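Local coordinates for protein fatty acid synthase 1, isoform A (Drosophila melanogaster, PDB 6FN6) that probably carries out the dehydration and NADPH-dependent reduction steps of de novo long-chain fatty acid synthesis, as the modifying region of a multifunctional enzyme, at residues Cys604-Val616 / Met883-Arg897. Numbering follows the deposited sequence.
Sequences CTVYYAPINFRDV and MASGKHIGKVVIKVR
An antiparallel strand pair, 608-611 against 891-895, joins these segments in the enoylreductase part of the chain, with Ala609 and Ile894 as its hydrogen-bonded pair. Ala609 N reaches Ile894 O at 3.1 Å and Ile894 N returns to Ala609 O at 3.0 Å, the latter from above the carbonyl plane. Pro610, which has no N-H to give, suits the next, non-hydrogen-bonded position opposite Val893. Beyond the pair, Tyr607 O accepts Arg897 N on a lone pair (3.1 Å, 169° at the hydrogen). Tyr607 and Tyr608 both face Ala644 in a classic beta bulge, and here the chain turns a corner. Arg897 then crosses one face of the Tyr607 ring: its CB makes a CH-pi contact, and a bend at chi3 (59°) carries NE to 3.5 Å from Tyr607 CZ, toward the rim, with the guanidinium turned 62° from the ring. The polar ends are held elsewhere, Tyr607 OH by Glu900 and Arg897 NH2 by Lys909 O. With an alanine at Tyr607, the Arg897 chain would probably lose its aromatic support and Glu900 its hydroxyl partner. This strand pairing belongs to the medium-chain dehydrogenase/reductase fold, whose substrate-binding part is completed by the chain returning from the Rossmann domain. On the face of the strand pair that carries Ala609, Ile611 CD1 meets Ile894 CD1 at 3.6 Å, two branched side chains filling a buried face. At the helix ends, the extended Met883 chain slides past Ile611 and sets its CE methyl over the centre of the Phe613 ring, a CH-pi contact 3.8 Å from the centroid, with SD farther off above the face (5.1 Å) as a Met-aromatic contact.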
loop_
_atom_site.group_PDB
_atom_site.type_symbol
_atom_site.label_atom_id
_atom_site.label_comp_id
_atom_site.label_asym_id
_atom_site.label_seq_id
_atom_site.Cartn_x
_atom_site.Cartn_y
_atom_site.Cartn_z
ATOM N N CYS A 604 15.614 28.639 29.848
ATOM C CA CYS A 604 14.779 28.285 30.990
ATOM C C CYS A 604 15.498 27.340 31.945
ATOM O O CYS A 604 16.431 26.635 31.557
ATOM C CB CYS A 604 13.475 27.644 30.511
ATOM S SG CYS A 604 12.508 28.679 29.385
ATOM N N THR A 605 15.055 27.335 33.198
ATOM C CA THR A 605 15.569 26.398 34.185
ATOM C C THR A 605 14.652 25.183 34.221
ATOM O O THR A 605 13.449 25.315 34.439
ATOM C CB THR A 605 15.647 27.029 35.590
ATOM O OG1 THR A 605 16.308 28.298 35.514
ATOM C CG2 THR A 605 16.404 26.118 36.548
ATOM N N VAL A 606 15.223 24.001 34.016
ATOM C CA VAL A 606 14.425 22.789 33.906
ATOM C C VAL A 606 14.157 22.205 35.285
ATOM O O VAL A 606 15.072 22.053 36.096
ATOM C CB VAL A 606 15.115 21.752 33.000
ATOM C CG1 VAL A 606 14.277 20.482 32.888
ATOM C CG2 VAL A 606 15.373 22.340 31.624
ATOM N N TYR A 607 12.892 21.883 35.540
ATOM C CA TYR A 607 12.489 21.238 36.782
ATOM C C TYR A 607 12.039 19.810 36.502
ATOM O O TYR A 607 12.442 18.871 37.188
ATOM C CB TYR A 607 11.365 22.020 37.456
ATOM C CG TYR A 607 11.846 23.211 38.250
ATOM C CD1 TYR A 607 12.409 24.308 37.611
ATOM C CD2 TYR A 607 11.737 23.243 39.635
ATOM C CE1 TYR A 607 12.850 25.403 38.328
ATOM C CE2 TYR A 607 12.175 24.335 40.361
ATOM C CZ TYR A 607 12.732 25.411 39.701
ATOM O OH TYR A 607 13.171 26.503 40.412
ATOM N N TYR A 608 11.199 19.659 35.482
ATOM C CA TYR A 608 10.672 18.355 35.109
ATOM C C TYR A 608 10.873 18.105 33.620
ATOM O O TYR A 608 10.477 18.918 32.788
ATOM C CB TYR A 608 9.188 18.263 35.471
ATOM C CG TYR A 608 8.957 18.171 36.962
ATOM C CD1 TYR A 608 8.851 19.316 37.739
ATOM C CD2 TYR A 608 8.864 16.939 37.595
ATOM C CE1 TYR A 608 8.651 19.238 39.099
ATOM C CE2 TYR A 608 8.663 16.851 38.956
ATOM C CZ TYR A 608 8.557 18.003 39.704
ATOM O OH TYR A 608 8.358 17.919 41.063
ATOM N N ALA A 609 11.512 16.984 33.294
ATOM C CA ALA A 609 11.746 16.603 31.907
ATOM C C ALA A 609 11.197 15.201 31.665
ATOM O O ALA A 609 11.746 14.224 32.176
ATOM C CB ALA A 609 13.230 16.656 31.579
ATOM N N PRO A 610 10.102 15.096 30.897
ATOM C CA PRO A 610 9.575 13.767 30.569
ATOM C C PRO A 610 10.385 13.020 29.515
ATOM O O PRO A 610 11.014 13.641 28.657
ATOM C CB PRO A 610 8.170 14.067 30.033
ATOM C CG PRO A 610 7.838 15.421 30.531
ATOM C CD PRO A 610 9.133 16.157 30.577
ATOM N N ILE A 611 10.364 11.693 29.588
ATOM C CA ILE A 611 10.923 10.864 28.532
ATOM C C ILE A 611 9.808 10.477 27.571
ATOM O O ILE A 611 8.704 10.128 27.994
ATOM C CB ILE A 611 11.613 9.606 29.090
ATOM C CG1 ILE A 611 12.656 9.974 30.144
ATOM C CG2 ILE A 611 12.269 8.815 27.971
ATOM C CD1 ILE A 611 12.270 9.558 31.536
ATOM N N ASN A 612 10.103 10.543 26.279
ATOM C CA ASN A 612 9.172 10.097 25.257
ATOM C C ASN A 612 9.788 8.919 24.515
ATOM O O ASN A 612 10.983 8.662 24.643
ATOM C CB ASN A 612 8.838 11.237 24.299
ATOM C CG ASN A 612 7.900 12.259 24.916
ATOM O OD1 ASN A 612 6.681 12.086 24.903
ATOM N ND2 ASN A 612 8.466 13.330 25.460
ATOM N N PHE A 613 8.975 8.197 23.751
ATOM C CA PHE A 613 9.453 7.006 23.059
ATOM C C PHE A 613 10.645 7.327 22.156
ATOM O O PHE A 613 11.540 6.499 21.989
ATOM C CB PHE A 613 8.325 6.364 22.244
ATOM C CG PHE A 613 7.367 5.549 23.070
ATOM C CD1 PHE A 613 7.819 4.462 23.804
ATOM C CD2 PHE A 613 6.018 5.865 23.113
ATOM C CE1 PHE A 613 6.943 3.707 24.564
ATOM C CE2 PHE A 613 5.138 5.112 23.873
ATOM C CZ PHE A 613 5.602 4.032 24.600
ATOM N N ARG A 614 10.667 8.531 21.591
ATOM C CA ARG A 614 11.754 8.926 20.703
ATOM C C ARG A 614 13.092 8.876 21.437
ATOM O O ARG A 614 14.111 8.502 20.858
ATOM C CB ARG A 614 11.507 10.326 20.137
ATOM C CG ARG A 614 12.496 10.745 19.052
ATOM C CD ARG A 614 12.272 12.191 18.631
ATOM N NE ARG A 614 13.516 12.935 18.455
ATOM C CZ ARG A 614 14.310 13.316 19.451
ATOM N NH1 ARG A 614 14.008 13.011 20.705
ATOM N NH2 ARG A 614 15.418 13.999 19.195
ATOM N N ASP A 615 13.085 9.249 22.711
ATOM C CA ASP A 615 14.294 9.192 23.525
ATOM C C ASP A 615 14.714 7.743 23.741
ATOM O O ASP A 615 15.897 7.412 23.666
ATOM C CB ASP A 615 14.077 9.890 24.869
ATOM C CG ASP A 615 13.816 11.375 24.722
ATOM O OD1 ASP A 615 14.229 11.955 23.697
ATOM O OD2 ASP A 615 13.187 11.963 25.624
ATOM N N VAL A 616 13.738 6.880 24.006
ATOM C CA VAL A 616 14.005 5.465 24.220
ATOM C C VAL A 616 14.535 4.838 22.936
ATOM O O VAL A 616 15.528 4.113 22.953
ATOM C CB VAL A 616 12.743 4.721 24.703
ATOM C CG1 VAL A 616 13.057 3.253 24.989
ATOM C CG2 VAL A 616 12.161 5.390 25.935
ATOM N N MET A 883 10.041 2.685 31.170
ATOM C CA MET A 883 9.180 3.055 30.054
ATOM C C MET A 883 9.273 2.011 28.948
ATOM O O MET A 883 8.285 1.713 28.280
ATOM C CB MET A 883 9.547 4.433 29.500
ATOM C CG MET A 883 8.560 4.924 28.451
ATOM S SD MET A 883 8.758 6.649 27.977
ATOM C CE MET A 883 7.335 6.848 26.907
ATOM N N ALA A 884 10.465 1.459 28.756
ATOM C CA ALA A 884 10.682 0.440 27.737
ATOM C C ALA A 884 9.805 -0.783 27.990
ATOM O O ALA A 884 9.310 -1.405 27.050
ATOM C CB ALA A 884 12.150 0.038 27.695
ATOM N N SER A 885 9.617 -1.121 29.263
ATOM C CA SER A 885 8.847 -2.302 29.640
ATOM C C SER A 885 7.423 -2.221 29.103
ATOM O O SER A 885 6.918 -3.175 28.512
ATOM C CB SER A 885 8.822 -2.462 31.161
ATOM O OG SER A 885 8.148 -1.378 31.778
ATOM N N GLY A 886 6.784 -1.076 29.314
ATOM C CA GLY A 886 5.449 -0.836 28.799
ATOM C C GLY A 886 4.324 -1.090 29.783
ATOM O O GLY A 886 3.155 -1.108 29.397
ATOM N N LYS A 887 4.664 -1.291 31.054
ATOM C CA LYS A 887 3.647 -1.465 32.085
ATOM C C LYS A 887 3.156 -0.109 32.583
ATOM O O LYS A 887 2.200 -0.032 33.357
ATOM C CB LYS A 887 4.179 -2.278 33.269
ATOM C CG LYS A 887 5.345 -1.630 34.006
ATOM C CD LYS A 887 5.791 -2.467 35.199
ATOM C CE LYS A 887 4.769 -2.395 36.332
ATOM N NZ LYS A 887 5.211 -3.111 37.560
ATOM N N HIS A 888 3.808 0.957 32.130
ATOM C CA HIS A 888 3.529 2.292 32.640
ATOM C C HIS A 888 2.269 2.871 32.017
ATOM O O HIS A 888 1.966 2.615 30.852
ATOM C CB HIS A 888 4.715 3.222 32.369
ATOM C CG HIS A 888 4.912 3.537 30.918
ATOM N ND1 HIS A 888 4.410 4.677 30.329
ATOM C CD2 HIS A 888 5.542 2.851 29.934
ATOM C CE1 HIS A 888 4.730 4.686 29.048
ATOM N NE2 HIS A 888 5.416 3.590 28.782
ATOM N N ILE A 889 1.559 3.676 32.800
ATOM C CA ILE A 889 0.374 4.373 32.327
ATOM C C ILE A 889 0.583 5.865 32.521
ATOM O O ILE A 889 0.785 6.332 33.639
ATOM C CB ILE A 889 -0.895 3.882 33.061
ATOM C CG1 ILE A 889 -1.181 2.423 32.695
ATOM C CG2 ILE A 889 -2.099 4.781 32.736
ATOM C CD1 ILE A 889 -2.385 1.823 33.407
ATOM N N GLY A 890 0.541 6.608 31.421
ATOM C CA GLY A 890 0.739 8.044 31.467
ATOM C C GLY A 890 2.146 8.449 31.081
ATOM O O GLY A 890 2.799 7.775 30.284
ATOM N N LYS A 891 2.612 9.556 31.648
ATOM C CA LYS A 891 3.913 10.104 31.287
ATOM C C LYS A 891 4.993 9.760 32.310
ATOM O O LYS A 891 4.766 9.834 33.519
ATOM C CB LYS A 891 3.818 11.622 31.131
ATOM C CG LYS A 891 4.944 12.238 30.314
ATOM C CD LYS A 891 4.969 11.678 28.900
ATOM C CE LYS A 891 5.181 12.764 27.860
ATOM N NZ LYS A 891 5.020 12.234 26.476
ATOM N N VAL A 892 6.170 9.393 31.810
ATOM C CA VAL A 892 7.335 9.144 32.650
ATOM C C VAL A 892 8.138 10.433 32.763
ATOM O O VAL A 892 8.578 10.980 31.751
ATOM C CB VAL A 892 8.199 8.001 32.073
ATOM C CG1 VAL A 892 9.402 7.715 32.967
ATOM C CG2 VAL A 892 7.361 6.743 31.885
ATOM N N VAL A 893 8.341 10.910 33.989
ATOM C CA VAL A 893 8.976 12.210 34.202
ATOM C C VAL A 893 10.201 12.122 35.114
ATOM O O VAL A 893 10.200 11.405 36.114
ATOM C CB VAL A 893 7.966 13.224 34.775
ATOM C CG1 VAL A 893 8.553 14.632 34.744
ATOM C CG2 VAL A 893 6.649 13.166 34.008
ATOM N N ILE A 894 11.244 12.869 34.759
ATOM C CA ILE A 894 12.442 12.962 35.592
ATOM C C ILE A 894 12.429 14.264 36.380
ATOM O O ILE A 894 12.329 15.351 35.810
ATOM C CB ILE A 894 13.722 12.844 34.751
ATOM C CG1 ILE A 894 13.878 11.414 34.242
ATOM C CG2 ILE A 894 14.949 13.238 35.580
ATOM C CD1 ILE A 894 14.986 11.232 33.232
ATOM N N LYS A 895 12.543 14.135 37.698
ATOM C CA LYS A 895 12.540 15.280 38.600
ATOM C C LYS A 895 13.943 15.859 38.734
ATOM O O LYS A 895 14.723 15.431 39.584
ATOM C CB LYS A 895 11.999 14.862 39.969
ATOM C CG LYS A 895 11.995 15.953 41.033
ATOM C CD LYS A 895 12.144 15.352 42.424
ATOM C CE LYS A 895 10.946 14.493 42.799
ATOM N NZ LYS A 895 11.116 13.853 44.131
ATOM N N VAL A 896 14.260 16.833 37.888
ATOM C CA VAL A 896 15.563 17.479 37.929
ATOM C C VAL A 896 15.648 18.379 39.158
ATOM O O VAL A 896 16.653 18.384 39.870
ATOM C CB VAL A 896 15.829 18.276 36.639
ATOM C CG1 VAL A 896 17.233 18.856 36.650
ATOM C CG2 VAL A 896 15.622 17.393 35.410
ATOM N N ARG A 897 14.586 19.144 39.397
ATOM C CA ARG A 897 14.509 20.027 40.554
ATOM C C ARG A 897 13.150 19.901 41.237
ATOM O O ARG A 897 12.124 19.783 40.569
ATOM C CB ARG A 897 14.742 21.476 40.135
ATOM C CG ARG A 897 16.087 21.735 39.491
ATOM C CD ARG A 897 16.166 23.166 38.986
ATOM N NE ARG A 897 15.978 24.137 40.060
ATOM C CZ ARG A 897 16.957 24.830 40.638
ATOM N NH1 ARG A 897 18.221 24.678 40.253
ATOM N NH2 ARG A 897 16.669 25.686 41.607
#